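Local coordinates for enoyl-CoA hydratase/isomerase family protein (Pseudomonas syringae pv. tomato, PDB 3OT6) that probably acts on acyl-CoA thioesters as a hydratase or isomerase of the crotonase superfamily, its exact substrate being unassigned, at residues A[50-61]-A[96-106]. Sequence-based numbering, arbitrary orientation.
Sequences IVIVTGQPGILS and PIIVACPGHAV
Strands 50-54 and 97-100 run side by side in parallel, 4.5 Å apart at closest approach and at 24° to each other, and both segments then pass on to strands 58-59 and 103-106 of a second, smaller sheet. Such repeated pairing, with mostly helical chain between the two passes, is characteristic of the crotonase fold. In the larger sheet four nearly straight bonds alternate between the strands, from Val51 N to Pro96 O (2.9 Å) through to Ala100 N to Val53 O. Pro96 has no N-H to give, but its carbonyl opens this ladder. Beta-branched residues suit these extended backbones and fill both faces. On one, Ile52 and Ile98 lie alongside each other beneath helix 186-197, and Ile52 CG2 reaches Ala100 CB at 3.9 Å. On the other, Ile97 CG2 packs against both Val51 CG1 and Val53 CG2, 4.0 Å from each, the three methyls forming a triangle.

At the strand end Thr54 replaces a backbone donor with its hydroxyl: with OG1 anti to the backbone N (chi1 -162°), it donates to Ala100 O at 2.7 Å. The chain next makes a type II turn from Gln56 to Ile59, where Gly58 accommodates a positive phi of 78°. The compact ring of Pro102 fits against this turn, its CG 3.2 Å from Gln56 O. The second half of the turn already belongs to the smaller sheet, where Gly58 faces Gly103; Gly103 lets the backbones approach closely, since a CB there would run into Gly58 O. Leu60 turns inward with CG anti to its N, and its side chain crosses that of Val99 at about a right angle, CD2 touching CG1, joining the sheets in an apolar core shared with Leu113. Its own amide points to the smaller sheet, Leu60 N donating to His104 O at 2.8 Å.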
ATOM      1  N   ILE A  50      10.877   5.738 -11.047  1.00 21.67           N
ATOM      2  CA  ILE A  50      10.661   5.587  -9.649  1.00 22.97           C
ATOM      3  C   ILE A  50       9.213   6.040  -9.283  1.00 23.92           C
ATOM      4  O   ILE A  50       8.765   7.122  -9.713  1.00 24.82           O
ATOM      5  CB  ILE A  50      11.720   6.340  -8.861  1.00 22.90           C
ATOM      6  CG1 ILE A  50      13.056   5.627  -9.086  1.00 22.40           C
ATOM      7  CG2 ILE A  50      11.380   6.263  -7.348  1.00 20.62           C
ATOM      8  CD1 ILE A  50      14.276   6.440  -8.702  1.00 25.44           C
ATOM      9  N   VAL A  51       8.457   5.194  -8.569  1.00 23.06           N
ATOM     10  CA  VAL A  51       7.028   5.494  -8.318  1.00 20.93           C
ATOM     11  C   VAL A  51       6.905   6.018  -6.912  1.00 21.40           C
ATOM     12  O   VAL A  51       7.582   5.524  -6.002  1.00 20.30           O
ATOM     13  CB  VAL A  51       6.119   4.244  -8.442  1.00 21.85           C
ATOM     14  CG1 VAL A  51       4.718   4.553  -7.891  1.00 18.62           C
ATOM     15  CG2 VAL A  51       6.017   3.729  -9.949  1.00 18.41           C
ATOM     16  N   ILE A  52       6.129   7.096  -6.759  1.00 21.51           N
ATOM     17  CA  ILE A  52       5.685   7.636  -5.437  1.00 21.10           C
ATOM     18  C   ILE A  52       4.137   7.541  -5.369  1.00 20.66           C
ATOM     19  O   ILE A  52       3.466   8.217  -6.125  1.00 20.41           O
ATOM     20  CB  ILE A  52       6.029   9.099  -5.252  1.00 20.12           C
ATOM     21  CG1 ILE A  52       7.511   9.312  -5.158  1.00 18.98           C
ATOM     22  CG2 ILE A  52       5.500   9.588  -3.893  1.00 22.94           C
ATOM     23  CD1 ILE A  52       7.882  10.841  -4.865  1.00 14.89           C
ATOM     24  N   VAL A  53       3.585   6.709  -4.493  1.00 20.60           N
ATOM     25  CA  VAL A  53       2.147   6.622  -4.309  1.00 19.59           C
ATOM     26  C   VAL A  53       1.841   7.504  -3.097  1.00 21.29           C
ATOM     27  O   VAL A  53       2.521   7.416  -2.077  1.00 21.04           O
ATOM     28  CB  VAL A  53       1.671   5.151  -4.018  1.00 20.03           C
ATOM     29  CG1 VAL A  53       0.155   5.090  -3.764  1.00 18.97           C
ATOM     30  CG2 VAL A  53       1.994   4.212  -5.163  1.00 16.65           C
ATOM     31  N   THR A  54       0.836   8.369  -3.210  1.00 22.20           N
ATOM     32  CA  THR A  54       0.431   9.253  -2.113  1.00 22.83           C
ATOM     33  C   THR A  54      -1.094   9.452  -2.140  1.00 22.92           C
ATOM     34  O   THR A  54      -1.771   9.004  -3.062  1.00 23.58           O
ATOM     35  CB  THR A  54       1.228  10.645  -2.155  1.00 24.00           C
ATOM     36  OG1 THR A  54       1.128  11.293  -0.866  1.00 27.04           O
ATOM     37  CG2 THR A  54       0.697  11.609  -3.249  1.00 20.24           C
ATOM     38  N   GLY A  55      -1.650  10.101  -1.139  1.00 23.65           N
ATOM     39  CA  GLY A  55      -3.088  10.296  -1.098  1.00 25.76           C
ATOM     40  C   GLY A  55      -3.468  11.774  -1.091  1.00 27.90           C
ATOM     41  O   GLY A  55      -2.884  12.574  -1.820  1.00 28.53           O
ATOM     42  N   GLN A  56      -4.444  12.140  -0.267  1.00 29.19           N
ATOM     43  CA  GLN A  56      -4.846  13.531  -0.108  1.00 31.45           C
ATOM     44  C   GLN A  56      -4.339  14.052   1.230  1.00 31.89           C
ATOM     45  O   GLN A  56      -3.882  13.276   2.088  1.00 32.66           O
ATOM     46  CB  GLN A  56      -6.378  13.639  -0.229  1.00 32.49           C
ATOM     47  CG  GLN A  56      -6.881  13.435  -1.682  1.00 35.46           C
ATOM     48  CD  GLN A  56      -6.149  14.364  -2.656  1.00 42.53           C
ATOM     49  OE1 GLN A  56      -6.161  15.590  -2.490  1.00 46.49           O
ATOM     50  NE2 GLN A  56      -5.478  13.788  -3.647  1.00 45.72           N
ATOM     51  N   PRO A  57      -4.376  15.365   1.436  1.00 32.41           N
ATOM     52  CA  PRO A  57      -3.856  15.782   2.754  1.00 31.75           C
ATOM     53  C   PRO A  57      -4.606  15.102   3.892  1.00 30.86           C
ATOM     54  O   PRO A  57      -5.820  14.950   3.818  1.00 29.98           O
ATOM     55  CB  PRO A  57      -4.126  17.291   2.772  1.00 31.65           C
ATOM     56  CG  PRO A  57      -4.037  17.673   1.298  1.00 31.86           C
ATOM     57  CD  PRO A  57      -4.767  16.520   0.599  1.00 32.82           C
ATOM     58  N   GLY A  58      -3.844  14.666   4.897  1.00 30.45           N
ATOM     59  CA  GLY A  58      -4.361  14.034   6.069  1.00 29.11           C
ATOM     60  C   GLY A  58      -4.758  12.587   5.876  1.00 29.49           C
ATOM     61  O   GLY A  58      -5.133  11.931   6.843  1.00 30.24           O
ATOM     62  N   ILE A  59      -4.715  12.059   4.649  1.00 28.29           N
ATOM     63  CA  ILE A  59      -5.129  10.669   4.443  1.00 26.61           C
ATOM     64  C   ILE A  59      -4.477   9.927   3.232  1.00 26.93           C
ATOM     65  O   ILE A  59      -4.622  10.362   2.062  1.00 26.99           O
ATOM     66  CB  ILE A  59      -6.668  10.552   4.369  1.00 25.81           C
ATOM     67  CG1 ILE A  59      -7.089   9.110   4.257  1.00 24.38           C
ATOM     68  CG2 ILE A  59      -7.219  11.341   3.196  1.00 26.78           C
ATOM     69  CD1 ILE A  59      -7.857   8.638   5.442  1.00 27.82           C
ATOM     70  N   LEU A  60      -3.819   8.787   3.518  1.00 25.11           N
ATOM     71  CA  LEU A  60      -3.429   7.828   2.475  1.00 23.11           C
ATOM     72  C   LEU A  60      -4.652   7.059   1.971  1.00 23.12           C
ATOM     73  O   LEU A  60      -5.044   7.174   0.760  1.00 23.46           O
ATOM     74  CB  LEU A  60      -2.317   6.875   2.927  1.00 22.28           C
ATOM     75  CG  LEU A  60      -1.960   5.795   1.867  1.00 21.59           C
ATOM     76  CD1 LEU A  60      -1.552   6.467   0.555  1.00 16.71           C
ATOM     77  CD2 LEU A  60      -0.846   4.806   2.378  1.00 13.36           C
ATOM     78  N   SER A  61      -5.278   6.297   2.873  1.00 21.90           N
ATOM     79  CA  SER A  61      -6.517   5.612   2.539  1.00 21.80           C
ATOM     80  C   SER A  61      -7.071   4.981   3.794  1.00 22.99           C
ATOM     81  O   SER A  61      -6.307   4.492   4.618  1.00 24.31           O
ATOM     82  CB  SER A  61      -6.306   4.551   1.480  1.00 20.76           C
ATOM     83  OG  SER A  61      -7.455   3.777   1.338  1.00 22.74           O
ATOM     84  N   PRO A  96      11.477   0.944  -8.118  1.00 21.99           N
ATOM     85  CA  PRO A  96      11.187   1.161  -6.729  1.00 22.06           C
ATOM     86  C   PRO A  96       9.828   1.845  -6.532  1.00 22.94           C
ATOM     87  O   PRO A  96       9.497   2.767  -7.277  1.00 25.45           O
ATOM     88  CB  PRO A  96      12.352   2.076  -6.283  1.00 20.93           C
ATOM     89  CG  PRO A  96      13.532   1.640  -7.202  1.00 20.56           C
ATOM     90  CD  PRO A  96      12.775   1.551  -8.505  1.00 22.62           C
ATOM     91  N   ILE A  97       9.038   1.379  -5.564  1.00 22.93           N
ATOM     92  CA  ILE A  97       7.835   2.072  -5.144  1.00 22.26           C
ATOM     93  C   ILE A  97       7.987   2.706  -3.745  1.00 22.17           C
ATOM     94  O   ILE A  97       8.311   2.018  -2.737  1.00 22.96           O
ATOM     95  CB  ILE A  97       6.610   1.174  -5.224  1.00 22.59           C
ATOM     96  CG1 ILE A  97       6.451   0.638  -6.650  1.00 21.51           C
ATOM     97  CG2 ILE A  97       5.325   1.979  -4.864  1.00 22.17           C
ATOM     98  CD1 ILE A  97       5.251  -0.288  -6.827  1.00 19.65           C
ATOM     99  N   ILE A  98       7.799   4.033  -3.709  1.00 21.26           N
ATOM    100  CA  ILE A  98       7.766   4.818  -2.486  1.00 19.91           C
ATOM    101  C   ILE A  98       6.315   5.070  -2.167  1.00 20.54           C
ATOM    102  O   ILE A  98       5.497   5.399  -3.052  1.00 20.89           O
ATOM    103  CB  ILE A  98       8.496   6.156  -2.653  1.00 19.64           C
ATOM    104  CG1 ILE A  98       9.925   5.927  -3.136  1.00 18.22           C
ATOM    105  CG2 ILE A  98       8.563   6.931  -1.349  1.00 17.52           C
ATOM    106  CD1 ILE A  98      10.718   7.284  -3.507  1.00 16.55           C
ATOM    107  N   VAL A  99       5.952   4.857  -0.918  1.00 21.17           N
ATOM    108  CA  VAL A  99       4.615   5.270  -0.485  1.00 21.09           C
ATOM    109  C   VAL A  99       4.848   6.413   0.462  1.00 21.84           C
ATOM    110  O   VAL A  99       5.633   6.288   1.452  1.00 21.92           O
ATOM    111  CB  VAL A  99       3.787   4.121   0.183  1.00 20.98           C
ATOM    112  CG1 VAL A  99       2.433   4.668   0.719  1.00 18.33           C
ATOM    113  CG2 VAL A  99       3.558   3.026  -0.832  1.00 18.23           C
ATOM    114  N   ALA A 100       4.223   7.529   0.120  1.00 21.64           N
ATOM    115  CA  ALA A 100       4.350   8.766   0.864  1.00 22.54           C
ATOM    116  C   ALA A 100       3.004   8.987   1.536  1.00 23.46           C
ATOM    117  O   ALA A 100       2.033   9.451   0.875  1.00 25.02           O
ATOM    118  CB  ALA A 100       4.661   9.914  -0.079  1.00 22.59           C
ATOM    119  N   CYS A 101       2.920   8.696   2.829  1.00 22.82           N
ATOM    120  CA  CYS A 101       1.623   8.665   3.455  1.00 23.82           C
ATOM    121  C   CYS A 101       1.312  10.023   4.090  1.00 24.43           C
ATOM    122  O   CYS A 101       2.009  10.419   5.011  1.00 23.45           O
ATOM    123  CB  CYS A 101       1.555   7.507   4.459  1.00 23.57           C
ATOM    124  SG  CYS A 101       0.230   7.685   5.638  1.00 23.28           S
ATOM    125  N   PRO A 102       0.283  10.758   3.576  1.00 26.04           N
ATOM    126  CA  PRO A 102       0.089  12.135   4.100  1.00 27.26           C
ATOM    127  C   PRO A 102      -0.740  12.271   5.405  1.00 28.21           C
ATOM    128  O   PRO A 102      -1.035  13.381   5.822  1.00 30.26           O
ATOM    129  CB  PRO A 102      -0.524  12.909   2.907  1.00 25.62           C
ATOM    130  CG  PRO A 102      -0.979  11.901   1.925  1.00 26.96           C
ATOM    131  CD  PRO A 102      -0.633  10.498   2.450  1.00 26.62           C
ATOM    132  N   GLY A 103      -1.061  11.166   6.072  1.00 28.71           N
ATOM    133  CA  GLY A 103      -1.805  11.231   7.312  1.00 28.46           C
ATOM    134  C   GLY A 103      -2.149   9.844   7.817  1.00 29.28           C
ATOM    135  O   GLY A 103      -1.241   9.073   8.253  1.00 29.79           O
ATOM    136  N   HIS A 104      -3.449   9.537   7.800  1.00 28.15           N
ATOM    137  CA  HIS A 104      -3.998   8.236   8.237  1.00 27.21           C
ATOM    138  C   HIS A 104      -3.757   7.164   7.182  1.00 26.63           C
ATOM    139  O   HIS A 104      -3.827   7.436   5.966  1.00 27.19           O
ATOM    140  CB  HIS A 104      -5.531   8.351   8.407  1.00 27.36           C
ATOM    141  CG  HIS A 104      -5.955   9.276   9.499  1.00 30.80           C
ATOM    142  ND1 HIS A 104      -6.655  10.435   9.258  1.00 34.30           N
ATOM    143  CD2 HIS A 104      -5.769   9.219  10.838  1.00 33.07           C
ATOM    144  CE1 HIS A 104      -6.877  11.060  10.400  1.00 36.62           C
ATOM    145  NE2 HIS A 104      -6.346  10.343  11.375  1.00 37.36           N
ATOM    146  N   ALA A 105      -3.565   5.930   7.618  1.00 25.27           N
ATOM    147  CA  ALA A 105      -3.556   4.788   6.702  1.00 24.04           C
ATOM    148  C   ALA A 105      -4.122   3.569   7.449  1.00 23.87           C
ATOM    149  O   ALA A 105      -3.515   3.073   8.406  1.00 24.24           O
ATOM    150  CB  ALA A 105      -2.119   4.538   6.190  1.00 23.26           C
ATOM    151  N   VAL A 106      -5.314   3.110   7.073  1.00 23.36           N
ATOM    152  CA  VAL A 106      -6.042   2.149   7.915  1.00 21.71           C
ATOM    153  C   VAL A 106      -6.448   1.008   7.020  1.00 21.53           C
ATOM    154  O   VAL A 106      -6.854   1.236   5.870  1.00 21.47           O
ATOM    155  CB  VAL A 106      -7.293   2.786   8.530  1.00 22.37           C
ATOM    156  CG1 VAL A 106      -8.146   1.757   9.336  1.00 23.13           C
ATOM    157  CG2 VAL A 106      -6.935   3.989   9.430  1.00 24.02           C
TER